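PDB 2WNW: activated BY transcription factor SSRB from Salmonella enterica, which is of unknown function but belongs to glycosyl hydrolase family 30, whose members pair a TIM barrel with a beta sandwich. Local coordinates for residues Asp9-Gln14 and Ser305-Trp310; Ala168-Ile173 and Thr214-Gln219; Pro223-Ala226 and Glu232-Ile235; Thr312-Met317 and Val408-Asp413. All coordinates share one frame; numbering follows the deposited sequence.

Contact 1. Residues Asp9-Gln14 and Ser305-Trp310; sequences DPYRQQ and SQIRHW
Ile307 holds CG1 anti to its carbonyl carbon (chi1 -81°), and with the bend at chi2 (-64°) this brings CD1 to Pro10 and Tyr11. Trp310, one helical turn on, has CG anti to the backbone N, which turns one face of its indole to the proline. The contact joins a beta hairpin of the sandwich sheet to helix 305-322, the helix after the seventh strand of the TIM barrel. Residues 10-13 form the hairpin turn. The strand pairing sets Asp9 against two residues, Gln13 and Gln14, in a G1 beta bulge. Asp9 O takes two bonds there, from Arg12 N and from Gln14 N.

Pro10 points at the helix and touches both of its partners. Its CB meets Ile307 CD1 at 3.7 Å. Its CG sits over one face of the indole, nearer the rim than the middle, 4.0 Å from the centroid of the five-membered Trp310 ring. This is a CH-pi contact. The indole NE1 has its own partner, the carbonyl of Ser435. His365 of helix 365-374 packs on both Pro10 and Trp310.

Tyr11 lies on the exposed side. Its CB does not aim at the helix, but the ring reaches back and crosses Ile307 at about a right angle. CE1 touches Ile307 CG1 at 3.7 Å. The hydroxyl OH meets Ile307 CG2, also at 3.7 Å. The ring lies face-on to the isoleucine tip: Ile307 CD1 stands 4.0 Å from the Tyr11 ring centroid, only 11° off the ring normal.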
loop_
_atom_site.group_PDB
_atom_site.type_symbol
_atom_site.label_atom_id
_atom_site.label_comp_id
_atom_site.label_asym_id
_atom_site.label_seq_id
_atom_site.Cartn_x
_atom_site.Cartn_y
_atom_site.Cartn_z
ATOM N N ASP A 9 25.176 3.955 0.284
ATOM C CA ASP A 9 25.190 4.411 1.667
ATOM C C ASP A 9 25.422 5.912 1.536
ATOM O O ASP A 9 26.546 6.393 1.681
ATOM C CB ASP A 9 26.349 3.742 2.413
ATOM C CG ASP A 9 26.390 4.094 3.892
ATOM O OD1 ASP A 9 27.185 3.458 4.612
ATOM O OD2 ASP A 9 25.646 4.995 4.336
ATOM N N PRO A 10 24.355 6.671 1.242
ATOM C CA PRO A 10 24.455 8.123 1.082
ATOM C C PRO A 10 25.170 8.883 2.198
ATOM O O PRO A 10 25.950 9.789 1.921
ATOM C CB PRO A 10 22.996 8.557 0.894
ATOM C CG PRO A 10 22.211 7.471 1.572
ATOM C CD PRO A 10 22.951 6.232 1.155
ATOM N N TYR A 11 24.919 8.528 3.454
ATOM C CA TYR A 11 25.584 9.228 4.547
ATOM C C TYR A 11 27.103 9.081 4.502
ATOM O O TYR A 11 27.824 9.871 5.113
ATOM C CB TYR A 11 25.031 8.770 5.899
ATOM C CG TYR A 11 23.740 9.477 6.267
ATOM C CD1 TYR A 11 23.707 10.863 6.436
ATOM C CD2 TYR A 11 22.554 8.767 6.431
ATOM C CE1 TYR A 11 22.513 11.528 6.762
ATOM C CE2 TYR A 11 21.358 9.416 6.753
ATOM C CZ TYR A 11 21.345 10.793 6.917
ATOM O OH TYR A 11 20.163 11.427 7.239
ATOM N N ARG A 12 27.592 8.075 3.783
ATOM C CA ARG A 12 29.033 7.887 3.645
ATOM C C ARG A 12 29.464 8.213 2.219
ATOM O O ARG A 12 30.594 7.936 1.821
ATOM C CB ARG A 12 29.442 6.453 3.989
ATOM C CG ARG A 12 29.352 6.110 5.464
ATOM C CD ARG A 12 29.998 4.761 5.729
ATOM N NE ARG A 12 29.860 4.338 7.120
ATOM C CZ ARG A 12 30.388 3.222 7.614
ATOM N NH1 ARG A 12 31.093 2.416 6.830
ATOM N NH2 ARG A 12 30.211 2.909 8.892
ATOM N N GLN A 13 28.557 8.806 1.450
ATOM C CA GLN A 13 28.854 9.175 0.071
ATOM C C GLN A 13 29.278 7.981 -0.791
ATOM O O GLN A 13 30.066 8.134 -1.724
ATOM C CB GLN A 13 29.953 10.244 0.041
ATOM C CG GLN A 13 29.585 11.548 0.739
ATOM C CD GLN A 13 28.690 12.433 -0.107
ATOM O OE1 GLN A 13 27.642 12.001 -0.585
ATOM N NE2 GLN A 13 29.103 13.684 -0.296
ATOM N N GLN A 14 28.767 6.796 -0.466
ATOM C CA GLN A 14 29.065 5.583 -1.227
ATOM C C GLN A 14 27.837 5.257 -2.068
ATOM O O GLN A 14 26.780 4.950 -1.525
ATOM C CB GLN A 14 29.352 4.405 -0.295
ATOM C CG GLN A 14 30.815 4.023 -0.207
ATOM C CD GLN A 14 31.666 5.131 0.361
ATOM O OE1 GLN A 14 31.517 5.508 1.522
ATOM N NE2 GLN A 14 32.567 5.665 -0.457
ATOM N N SER A 305 19.651 18.703 2.796
ATOM C CA SER A 305 19.004 18.781 1.486
ATOM C C SER A 305 19.210 17.569 0.576
ATOM O O SER A 305 18.242 17.021 0.048
ATOM C CB SER A 305 19.432 20.057 0.754
ATOM O OG SER A 305 20.837 20.131 0.616
ATOM N N GLN A 306 20.454 17.140 0.381
ATOM C CA GLN A 306 20.694 15.996 -0.490
ATOM C C GLN A 306 20.001 14.720 -0.016
ATOM O O GLN A 306 19.450 13.974 -0.829
ATOM C CB GLN A 306 22.194 15.750 -0.663
ATOM C CG GLN A 306 22.870 16.778 -1.565
ATOM C CD GLN A 306 22.142 16.939 -2.895
ATOM O OE1 GLN A 306 21.657 18.025 -3.227
ATOM N NE2 GLN A 306 22.056 15.855 -3.655
ATOM N N ILE A 307 20.023 14.469 1.290
ATOM C CA ILE A 307 19.375 13.279 1.829
ATOM C C ILE A 307 17.864 13.363 1.632
ATOM O O ILE A 307 17.224 12.359 1.310
ATOM C CB ILE A 307 19.695 13.090 3.337
ATOM C CG1 ILE A 307 21.068 12.431 3.489
ATOM C CG2 ILE A 307 18.625 12.236 4.006
ATOM C CD1 ILE A 307 21.146 11.012 2.918
ATOM N N ARG A 308 17.295 14.554 1.824
ATOM C CA ARG A 308 15.855 14.734 1.642
ATOM C C ARG A 308 15.457 14.494 0.189
ATOM O O ARG A 308 14.406 13.917 -0.083
ATOM C CB ARG A 308 15.411 16.148 2.037
ATOM C CG ARG A 308 15.435 16.456 3.536
ATOM C CD ARG A 308 14.491 17.615 3.842
ATOM N NE ARG A 308 14.777 18.784 3.012
ATOM C CZ ARG A 308 15.769 19.634 3.244
ATOM N NH1 ARG A 308 16.561 19.448 4.287
ATOM N NH2 ARG A 308 15.982 20.664 2.440
ATOM N N HIS A 309 16.290 14.956 -0.739
ATOM C CA HIS A 309 16.012 14.784 -2.164
ATOM C C HIS A 309 16.109 13.310 -2.538
ATOM O O HIS A 309 15.324 12.803 -3.342
ATOM C CB HIS A 309 16.992 15.622 -2.985
ATOM C CG HIS A 309 16.868 17.095 -2.742
ATOM N ND1 HIS A 309 17.710 18.020 -3.321
ATOM C CD2 HIS A 309 16.005 17.802 -1.973
ATOM C CE1 HIS A 309 17.373 19.233 -2.917
ATOM N NE2 HIS A 309 16.342 19.128 -2.099
ATOM N N TRP A 310 17.081 12.633 -1.938
ATOM C CA TRP A 310 17.308 11.207 -2.138
ATOM C C TRP A 310 16.029 10.483 -1.727
ATOM O O TRP A 310 15.497 9.652 -2.470
ATOM C CB TRP A 310 18.506 10.793 -1.267
ATOM C CG TRP A 310 18.715 9.327 -1.001
ATOM C CD1 TRP A 310 18.352 8.642 0.129
ATOM C CD2 TRP A 310 19.451 8.398 -1.811
ATOM N NE1 TRP A 310 18.828 7.354 0.077
ATOM C CE2 TRP A 310 19.505 7.177 -1.102
ATOM C CE3 TRP A 310 20.073 8.480 -3.066
ATOM C CZ2 TRP A 310 20.160 6.041 -1.606
ATOM C CZ3 TRP A 310 20.726 7.350 -3.567
ATOM C CH2 TRP A 310 20.763 6.149 -2.835
#

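Contact 2. Residues Ala168-Ile173 and Thr214-Gln219; sequences ADWADI and TAFAVQ
Trp170 is the first residue of 168-173 to touch Phe216. Its CG is anti to the backbone N (chi1 -179°). Its CB points toward helix 210-227, and CD1 of the five-membered ring makes the touch, meeting Phe216 CZ at 3.4 Å. The two rings are oblique, with planes 31° apart and centroids 5.2 Å apart. The indole also packs on Gln91 and Pro146, in loops.

Ala171 follows and points the same way. Its CB lies 3.9 Å from Phe216 CZ. The backbone takes part too: Ala171 N comes up at the edge of the phenyl ring, 3.7 Å from Phe216 CZ. With only a methyl at Ala171, the ring end comes close to the helix backbone.

Asp172 turns away from this pair. Its OD1 forms a salt bridge with Arg224 NE, farther along helix 210-227.

Phe216 therefore supplies the whole of the opposite side. Its CG is also anti to the backbone N. The Phe216 and Trp170 side chains cross at about a right angle, although their ring planes do not. A wider pi-type turn begins at Phe216. The two helices follow the third and fourth barrel strands, and they pack side by side as successive outer helices of a TIM barrel.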
loop_
_atom_site.group_PDB
_atom_site.type_symbol
_atom_site.label_atom_id
_atom_site.label_comp_id
_atom_site.label_asym_id
_atom_site.label_seq_id
_atom_site.Cartn_x
_atom_site.Cartn_y
_atom_site.Cartn_z
ATOM N N ALA A 168 -8.985 23.106 -33.762
ATOM C CA ALA A 168 -8.439 22.507 -34.973
ATOM C C ALA A 168 -7.051 23.060 -35.283
ATOM O O ALA A 168 -6.131 22.310 -35.625
ATOM C CB ALA A 168 -9.377 22.758 -36.148
ATOM N N ASP A 169 -6.895 24.376 -35.159
ATOM C CA ASP A 169 -5.613 25.008 -35.446
ATOM C C ASP A 169 -4.496 24.561 -34.505
ATOM O O ASP A 169 -3.358 24.373 -34.936
ATOM C CB ASP A 169 -5.747 26.536 -35.398
ATOM C CG ASP A 169 -6.683 27.077 -36.468
ATOM O OD1 ASP A 169 -6.568 26.645 -37.633
ATOM O OD2 ASP A 169 -7.524 27.942 -36.147
ATOM N N TRP A 170 -4.814 24.393 -33.225
ATOM C CA TRP A 170 -3.807 23.964 -32.251
ATOM C C TRP A 170 -3.427 22.517 -32.561
ATOM O O TRP A 170 -2.251 22.153 -32.527
ATOM C CB TRP A 170 -4.365 24.075 -30.827
ATOM C CG TRP A 170 -3.412 23.679 -29.708
ATOM C CD1 TRP A 170 -3.746 23.013 -28.559
ATOM C CD2 TRP A 170 -2.004 23.967 -29.606
ATOM N NE1 TRP A 170 -2.643 22.869 -27.753
ATOM C CE2 TRP A 170 -1.561 23.443 -28.367
ATOM C CE3 TRP A 170 -1.076 24.614 -30.437
ATOM C CZ2 TRP A 170 -0.231 23.547 -27.937
ATOM C CZ3 TRP A 170 0.251 24.719 -30.009
ATOM C CH2 TRP A 170 0.658 24.187 -28.768
ATOM N N ALA A 171 -4.423 21.692 -32.872
ATOM C CA ALA A 171 -4.155 20.299 -33.202
ATOM C C ALA A 171 -3.258 20.236 -34.439
ATOM O O ALA A 171 -2.341 19.416 -34.504
ATOM C CB ALA A 171 -5.455 19.554 -33.455
ATOM N N ASP A 172 -3.517 21.105 -35.417
ATOM C CA ASP A 172 -2.710 21.128 -36.634
ATOM C C ASP A 172 -1.266 21.528 -36.339
ATOM O O ASP A 172 -0.340 21.021 -36.967
ATOM C CB ASP A 172 -3.299 22.087 -37.679
ATOM C CG ASP A 172 -4.559 21.544 -38.328
ATOM O OD1 ASP A 172 -4.747 20.308 -38.336
ATOM O OD2 ASP A 172 -5.353 22.357 -38.851
ATOM N N ILE A 173 -1.075 22.447 -35.396
ATOM C CA ILE A 173 0.275 22.867 -35.038
ATOM C C ILE A 173 1.027 21.696 -34.416
ATOM O O ILE A 173 2.202 21.478 -34.715
ATOM C CB ILE A 173 0.263 24.033 -34.030
ATOM C CG1 ILE A 173 -0.252 25.300 -34.716
ATOM C CG2 ILE A 173 1.671 24.255 -33.466
ATOM C CD1 ILE A 173 -0.287 26.499 -33.812
ATOM N N THR A 214 -10.446 15.795 -23.084
ATOM C CA THR A 214 -10.715 14.543 -23.773
ATOM C C THR A 214 -11.241 14.778 -25.188
ATOM O O THR A 214 -10.926 14.018 -26.097
ATOM C CB THR A 214 -11.706 13.650 -22.981
ATOM O OG1 THR A 214 -12.913 14.375 -22.714
ATOM C CG2 THR A 214 -11.080 13.208 -21.658
ATOM N N ALA A 215 -12.030 15.830 -25.380
ATOM C CA ALA A 215 -12.547 16.121 -26.716
ATOM C C ALA A 215 -11.379 16.468 -27.639
ATOM O O ALA A 215 -11.351 16.067 -28.803
ATOM C CB ALA A 215 -13.542 17.282 -26.667
ATOM N N PHE A 216 -10.404 17.206 -27.115
ATOM C CA PHE A 216 -9.254 17.587 -27.922
ATOM C C PHE A 216 -8.469 16.350 -28.333
ATOM O O PHE A 216 -8.011 16.242 -29.467
ATOM C CB PHE A 216 -8.334 18.538 -27.153
ATOM C CG PHE A 216 -7.233 19.119 -27.996
ATOM C CD1 PHE A 216 -7.502 20.137 -28.907
ATOM C CD2 PHE A 216 -5.940 18.619 -27.913
ATOM C CE1 PHE A 216 -6.492 20.646 -29.727
ATOM C CE2 PHE A 216 -4.928 19.121 -28.730
ATOM C CZ PHE A 216 -5.205 20.135 -29.638
ATOM N N ALA A 217 -8.320 15.408 -27.407
ATOM C CA ALA A 217 -7.579 14.184 -27.692
ATOM C C ALA A 217 -8.295 13.281 -28.696
ATOM O O ALA A 217 -7.707 12.837 -29.683
ATOM C CB ALA A 217 -7.334 13.412 -26.393
ATOM N N VAL A 218 -9.572 13.024 -28.443
ATOM C CA VAL A 218 -10.356 12.126 -29.281
ATOM C C VAL A 218 -10.963 12.718 -30.549
ATOM O O VAL A 218 -10.967 12.070 -31.596
ATOM C CB VAL A 218 -11.479 11.473 -28.441
ATOM C CG1 VAL A 218 -12.333 10.563 -29.311
ATOM C CG2 VAL A 218 -10.860 10.691 -27.289
ATOM N N GLN A 219 -11.476 13.939 -30.464
ATOM C CA GLN A 219 -12.097 14.567 -31.626
ATOM C C GLN A 219 -11.131 15.293 -32.553
ATOM O O GLN A 219 -11.367 15.369 -33.761
ATOM C CB GLN A 219 -13.185 15.540 -31.171
ATOM C CG GLN A 219 -14.396 14.866 -30.554
ATOM C CD GLN A 219 -15.333 15.859 -29.905
ATOM O OE1 GLN A 219 -15.550 16.953 -30.426
ATOM N NE2 GLN A 219 -15.902 15.482 -28.768
#

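Contact 3. Residues Pro223-Ala226 and Glu232-Ile235; sequences PRLA and EMEI
Leu225 reaches from helix 210-227 to the start of barrel strand 234-239, where it meets Met233 and Ile235. From CA its CB points toward the strand. CG then lies anti to the carbonyl carbon (chi1 -70°). At chi2 the chain is extended, and CD1 becomes the leading atom. This methyl makes the closest contacts. It lies 3.9 Å from Ile235 CD1, a meeting of two methyl tips. It is also 4.0 Å from Met233 CG and 4.1 Å from Met233 CB.

Met233 runs across the leucine at about a right angle. Its CG is anti to the backbone N, and the chain bends at the next two torsions. Its CB and CG make the closest approach; SD stays farther off. Leu178 of the neighbouring helix 167-183 packs on both Leu225 and Met233. Ile235 also touches Ala217, farther back along helix 210-227.

Glu234, between the two, points away from the helix. Its carboxylate forms salt bridges with Lys138 and Lys289 of other barrel strands. Side chains thus alternate in direction from Met233 into the strand. Helix 210-227 links barrel strand 190-192 to 234-239, a beta-alpha-beta crossover.

No hydrogen bond crosses between 223-226 and 232-235. Their buried side-chain contact is wholly apolar, so it rests on fit and exclusion of water and sets no strict angle between the groups.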
loop_
_atom_site.group_PDB
_atom_site.type_symbol
_atom_site.label_atom_id
_atom_site.label_comp_id
_atom_site.label_asym_id
_atom_site.label_seq_id
_atom_site.Cartn_x
_atom_site.Cartn_y
_atom_site.Cartn_z
ATOM N N PRO A 223 -8.119 11.864 -35.075
ATOM C CA PRO A 223 -8.365 11.870 -36.524
ATOM C C PRO A 223 -7.163 12.354 -37.339
ATOM O O PRO A 223 -6.852 11.803 -38.396
ATOM C CB PRO A 223 -9.562 12.808 -36.667
ATOM C CG PRO A 223 -10.280 12.638 -35.372
ATOM C CD PRO A 223 -9.145 12.656 -34.375
ATOM N N ARG A 224 -6.486 13.385 -36.845
ATOM C CA ARG A 224 -5.328 13.923 -37.547
ATOM C C ARG A 224 -4.151 12.962 -37.502
ATOM O O ARG A 224 -3.484 12.745 -38.510
ATOM C CB ARG A 224 -4.942 15.286 -36.959
ATOM C CG ARG A 224 -5.985 16.359 -37.256
ATOM C CD ARG A 224 -5.680 17.699 -36.599
ATOM N NE ARG A 224 -6.621 18.725 -37.046
ATOM C CZ ARG A 224 -7.916 18.752 -36.738
ATOM N NH1 ARG A 224 -8.443 17.812 -35.964
ATOM N NH2 ARG A 224 -8.694 19.707 -37.228
ATOM N N LEU A 225 -3.896 12.382 -36.333
ATOM C CA LEU A 225 -2.798 11.431 -36.198
ATOM C C LEU A 225 -3.025 10.266 -37.154
ATOM O O LEU A 225 -2.101 9.806 -37.821
ATOM C CB LEU A 225 -2.716 10.914 -34.757
ATOM C CG LEU A 225 -2.248 11.942 -33.721
ATOM C CD1 LEU A 225 -2.549 11.436 -32.312
ATOM C CD2 LEU A 225 -0.763 12.204 -33.909
ATOM N N ALA A 226 -4.265 9.796 -37.217
ATOM C CA ALA A 226 -4.613 8.684 -38.093
ATOM C C ALA A 226 -4.328 9.029 -39.555
ATOM O O ALA A 226 -3.734 8.228 -40.281
ATOM C CB ALA A 226 -6.083 8.323 -37.914
ATOM N N GLU A 232 -0.491 4.510 -33.981
ATOM C CA GLU A 232 0.054 3.916 -32.763
ATOM C C GLU A 232 0.468 4.890 -31.664
ATOM O O GLU A 232 0.935 4.472 -30.607
ATOM C CB GLU A 232 1.231 3.010 -33.127
ATOM C CG GLU A 232 0.830 1.866 -34.046
ATOM C CD GLU A 232 1.994 0.970 -34.415
ATOM O OE1 GLU A 232 1.767 -0.030 -35.130
ATOM O OE2 GLU A 232 3.133 1.265 -33.994
ATOM N N MET A 233 0.292 6.182 -31.911
ATOM C CA MET A 233 0.636 7.207 -30.927
ATOM C C MET A 233 -0.164 7.000 -29.639
ATOM O O MET A 233 -1.366 6.734 -29.687
ATOM C CB MET A 233 0.309 8.591 -31.493
ATOM C CG MET A 233 0.626 9.751 -30.562
ATOM S SD MET A 233 2.396 10.004 -30.405
ATOM C CE MET A 233 2.740 10.939 -31.909
ATOM N N GLU A 234 0.495 7.112 -28.488
ATOM C CA GLU A 234 -0.217 6.972 -27.222
ATOM C C GLU A 234 -0.610 8.373 -26.776
ATOM O O GLU A 234 0.147 9.325 -26.974
ATOM C CB GLU A 234 0.665 6.349 -26.130
ATOM C CG GLU A 234 1.170 4.939 -26.396
ATOM C CD GLU A 234 1.796 4.316 -25.157
ATOM O OE1 GLU A 234 2.245 5.071 -24.267
ATOM O OE2 GLU A 234 1.851 3.071 -25.073
ATOM N N ILE A 235 -1.794 8.504 -26.188
ATOM C CA ILE A 235 -2.243 9.797 -25.687
ATOM C C ILE A 235 -2.607 9.666 -24.213
ATOM O O ILE A 235 -3.371 8.776 -23.824
ATOM C CB ILE A 235 -3.471 10.327 -26.457
ATOM C CG1 ILE A 235 -3.099 10.594 -27.921
ATOM C CG2 ILE A 235 -3.969 11.618 -25.809
ATOM C CD1 ILE A 235 -4.260 11.115 -28.769
#

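Contact 4. Residues Thr312-Met317 and Val408-Asp413; sequences TYLHDM and VVYNRD
Arg412 brings a guanidinium up to the imidazole of His315 with no hydrogen bond between them. Arg412 NH1 stands 3.5 Å from His315 CE1, and the two planes are turned 62° apart. Arg412 CG sits between the backbone N and the carbonyl carbon (chi1 72°), the crowded position. A bend at chi3 then carries the tip to the histidine. Asn391 of the second subunit packs on both side chains, which places this end of the contact at the dimer interface.

The rest is a close fit of helix on strand. Leu314 and Tyr410 face each other where helix 305-322 of the TIM barrel meets strand 405-411 of the beta sandwich. Leu314 CD1 lies over one face of the phenol, 4.2 Å from the Tyr410 ring centroid, as a CH-pi contact. Its closest ring atom is Tyr410 CD2, at 3.8 Å from CD1. The opposite face of the ring is covered by Arg412 N, where the chain curls round as the strand ends. Asp413 N bonds to Asn411 OD1 at 2.9 Å, an Asx turn. The Tyr410 hydroxyl is tied to His311 ND1, one turn back on the helix.

His311 stacks on His315 in turn. The nitrogens of His315 are both held by carboxylates: ND1 bonds to Glu394 and NE2 to Asp273. These fix the rotation of the ring. Their negative charge would probably favour a protonated imidazole and offset the nearby arginine, so two potentially cationic groups can sit side by side here.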
loop_
_atom_site.group_PDB
_atom_site.type_symbol
_atom_site.label_atom_id
_atom_site.label_comp_id
_atom_site.label_asym_id
_atom_site.label_seq_id
_atom_site.Cartn_x
_atom_site.Cartn_y
_atom_site.Cartn_z
ATOM N N THR A 312 12.913 11.755 -1.345
ATOM C CA THR A 312 11.772 12.108 -2.185
ATOM C C THR A 312 11.691 11.261 -3.452
ATOM O O THR A 312 10.629 10.731 -3.775
ATOM C CB THR A 312 11.804 13.610 -2.552
ATOM O OG1 THR A 312 11.665 14.386 -1.354
ATOM C CG2 THR A 312 10.676 13.965 -3.513
ATOM N N TYR A 313 12.809 11.120 -4.157
ATOM C CA TYR A 313 12.819 10.331 -5.383
ATOM C C TYR A 313 12.556 8.850 -5.132
ATOM O O TYR A 313 11.677 8.255 -5.761
ATOM C CB TYR A 313 14.157 10.487 -6.124
ATOM C CG TYR A 313 14.196 11.658 -7.086
ATOM C CD1 TYR A 313 14.465 12.953 -6.640
ATOM C CD2 TYR A 313 13.924 11.470 -8.444
ATOM C CE1 TYR A 313 14.460 14.037 -7.528
ATOM C CE2 TYR A 313 13.911 12.542 -9.336
ATOM C CZ TYR A 313 14.180 13.819 -8.873
ATOM O OH TYR A 313 14.156 14.869 -9.759
ATOM N N LEU A 314 13.313 8.250 -4.217
ATOM C CA LEU A 314 13.143 6.827 -3.931
ATOM C C LEU A 314 11.769 6.484 -3.369
ATOM O O LEU A 314 11.146 5.513 -3.792
ATOM C CB LEU A 314 14.231 6.343 -2.969
ATOM C CG LEU A 314 15.639 6.242 -3.563
ATOM C CD1 LEU A 314 16.641 5.954 -2.452
ATOM C CD2 LEU A 314 15.677 5.141 -4.624
ATOM N N HIS A 315 11.297 7.285 -2.419
ATOM C CA HIS A 315 10.000 7.046 -1.798
ATOM C C HIS A 315 8.859 7.095 -2.808
ATOM O O HIS A 315 7.986 6.227 -2.808
ATOM C CB HIS A 315 9.749 8.073 -0.687
ATOM C CG HIS A 315 8.423 7.919 -0.007
ATOM N ND1 HIS A 315 8.143 6.881 0.855
ATOM C CD2 HIS A 315 7.295 8.668 -0.072
ATOM C CE1 HIS A 315 6.900 6.993 1.289
ATOM N NE2 HIS A 315 6.363 8.070 0.742
ATOM N N ASP A 316 8.857 8.101 -3.678
ATOM C CA ASP A 316 7.781 8.200 -4.653
ATOM C C ASP A 316 7.867 7.115 -5.719
ATOM O O ASP A 316 6.852 6.532 -6.102
ATOM C CB ASP A 316 7.766 9.583 -5.312
ATOM C CG ASP A 316 6.434 9.884 -5.972
ATOM O OD1 ASP A 316 6.328 9.768 -7.214
ATOM O OD2 ASP A 316 5.485 10.211 -5.236
ATOM N N MET A 317 9.076 6.833 -6.197
ATOM C CA MET A 317 9.248 5.802 -7.215
ATOM C C MET A 317 8.804 4.426 -6.727
ATOM O O MET A 317 8.063 3.722 -7.418
ATOM C CB MET A 317 10.710 5.743 -7.661
ATOM C CG MET A 317 11.161 6.992 -8.404
ATOM S SD MET A 317 12.922 6.972 -8.784
ATOM C CE MET A 317 12.948 5.952 -10.265
ATOM N N VAL A 408 14.452 -3.640 -5.496
ATOM C CA VAL A 408 14.973 -2.387 -4.958
ATOM C C VAL A 408 14.499 -2.277 -3.508
ATOM O O VAL A 408 13.314 -2.452 -3.227
ATOM C CB VAL A 408 14.441 -1.161 -5.743
ATOM C CG1 VAL A 408 14.989 0.119 -5.135
ATOM C CG2 VAL A 408 14.844 -1.261 -7.206
ATOM N N VAL A 409 15.428 -2.012 -2.594
ATOM C CA VAL A 409 15.092 -1.874 -1.180
ATOM C C VAL A 409 15.700 -0.576 -0.668
ATOM O O VAL A 409 16.876 -0.295 -0.904
ATOM C CB VAL A 409 15.648 -3.048 -0.330
ATOM C CG1 VAL A 409 15.243 -2.865 1.134
ATOM C CG2 VAL A 409 15.121 -4.378 -0.859
ATOM N N TYR A 410 14.886 0.208 0.033
ATOM C CA TYR A 410 15.309 1.491 0.582
ATOM C C TYR A 410 14.916 1.568 2.058
ATOM O O TYR A 410 13.746 1.392 2.411
ATOM C CB TYR A 410 14.643 2.627 -0.208
ATOM C CG TYR A 410 14.616 3.967 0.499
ATOM C CD1 TYR A 410 13.415 4.662 0.660
ATOM C CD2 TYR A 410 15.780 4.534 1.017
ATOM C CE1 TYR A 410 13.374 5.886 1.321
ATOM C CE2 TYR A 410 15.751 5.760 1.680
ATOM C CZ TYR A 410 14.546 6.427 1.829
ATOM O OH TYR A 410 14.510 7.631 2.491
ATOM N N ASN A 411 15.900 1.822 2.913
ATOM C CA ASN A 411 15.664 1.922 4.350
ATOM C C ASN A 411 15.476 3.380 4.769
ATOM O O ASN A 411 16.450 4.127 4.874
ATOM C CB ASN A 411 16.845 1.308 5.117
ATOM C CG ASN A 411 16.742 1.529 6.612
ATOM O OD1 ASN A 411 15.644 1.704 7.140
ATOM N ND2 ASN A 411 17.883 1.513 7.306
ATOM N N ARG A 412 14.231 3.786 5.019
ATOM C CA ARG A 412 13.976 5.169 5.415
ATOM C C ARG A 412 14.144 5.394 6.915
ATOM O O ARG A 412 14.054 6.527 7.388
ATOM C CB ARG A 412 12.569 5.619 4.980
ATOM C CG ARG A 412 11.424 5.003 5.764
ATOM C CD ARG A 412 10.076 5.564 5.321
ATOM N NE ARG A 412 9.966 7.004 5.553
ATOM C CZ ARG A 412 8.904 7.734 5.219
ATOM N NH1 ARG A 412 7.859 7.160 4.638
ATOM N NH2 ARG A 412 8.887 9.037 5.459
ATOM N N ASP A 413 14.398 4.321 7.660
ATOM C CA ASP A 413 14.581 4.424 9.106
ATOM C C ASP A 413 15.877 5.195 9.357
ATOM O O ASP A 413 16.729 5.297 8.470
ATOM C CB ASP A 413 14.681 3.027 9.735
ATOM C CG ASP A 413 14.269 3.005 11.208
ATOM O OD1 ASP A 413 14.196 4.083 11.838
ATOM O OD2 ASP A 413 14.021 1.899 11.735
#

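Overall arrangement
The contacts form two pairs on opposite sides of the chain's centre. Contacts 1 and 4 share helix 305-322, with centres about 12 Å apart, and they touch: Trp310 NE1 lies 3.8 Å from Tyr410 CE2. Both join the TIM barrel to the beta sandwich. Contacts 2 and 3 share helix 210-227, with centres about 11 Å apart, and they too meet directly, by a salt bridge. Both belong to the TIM-barrel domain. The centres of contacts 1 and 2 are about 44 Å apart. Along the chain, contacts 2 and 3 follow in series within the span bridged by contact 1, and contact 4 comes last. Through the sandwich, both chain ends thus meet one helix.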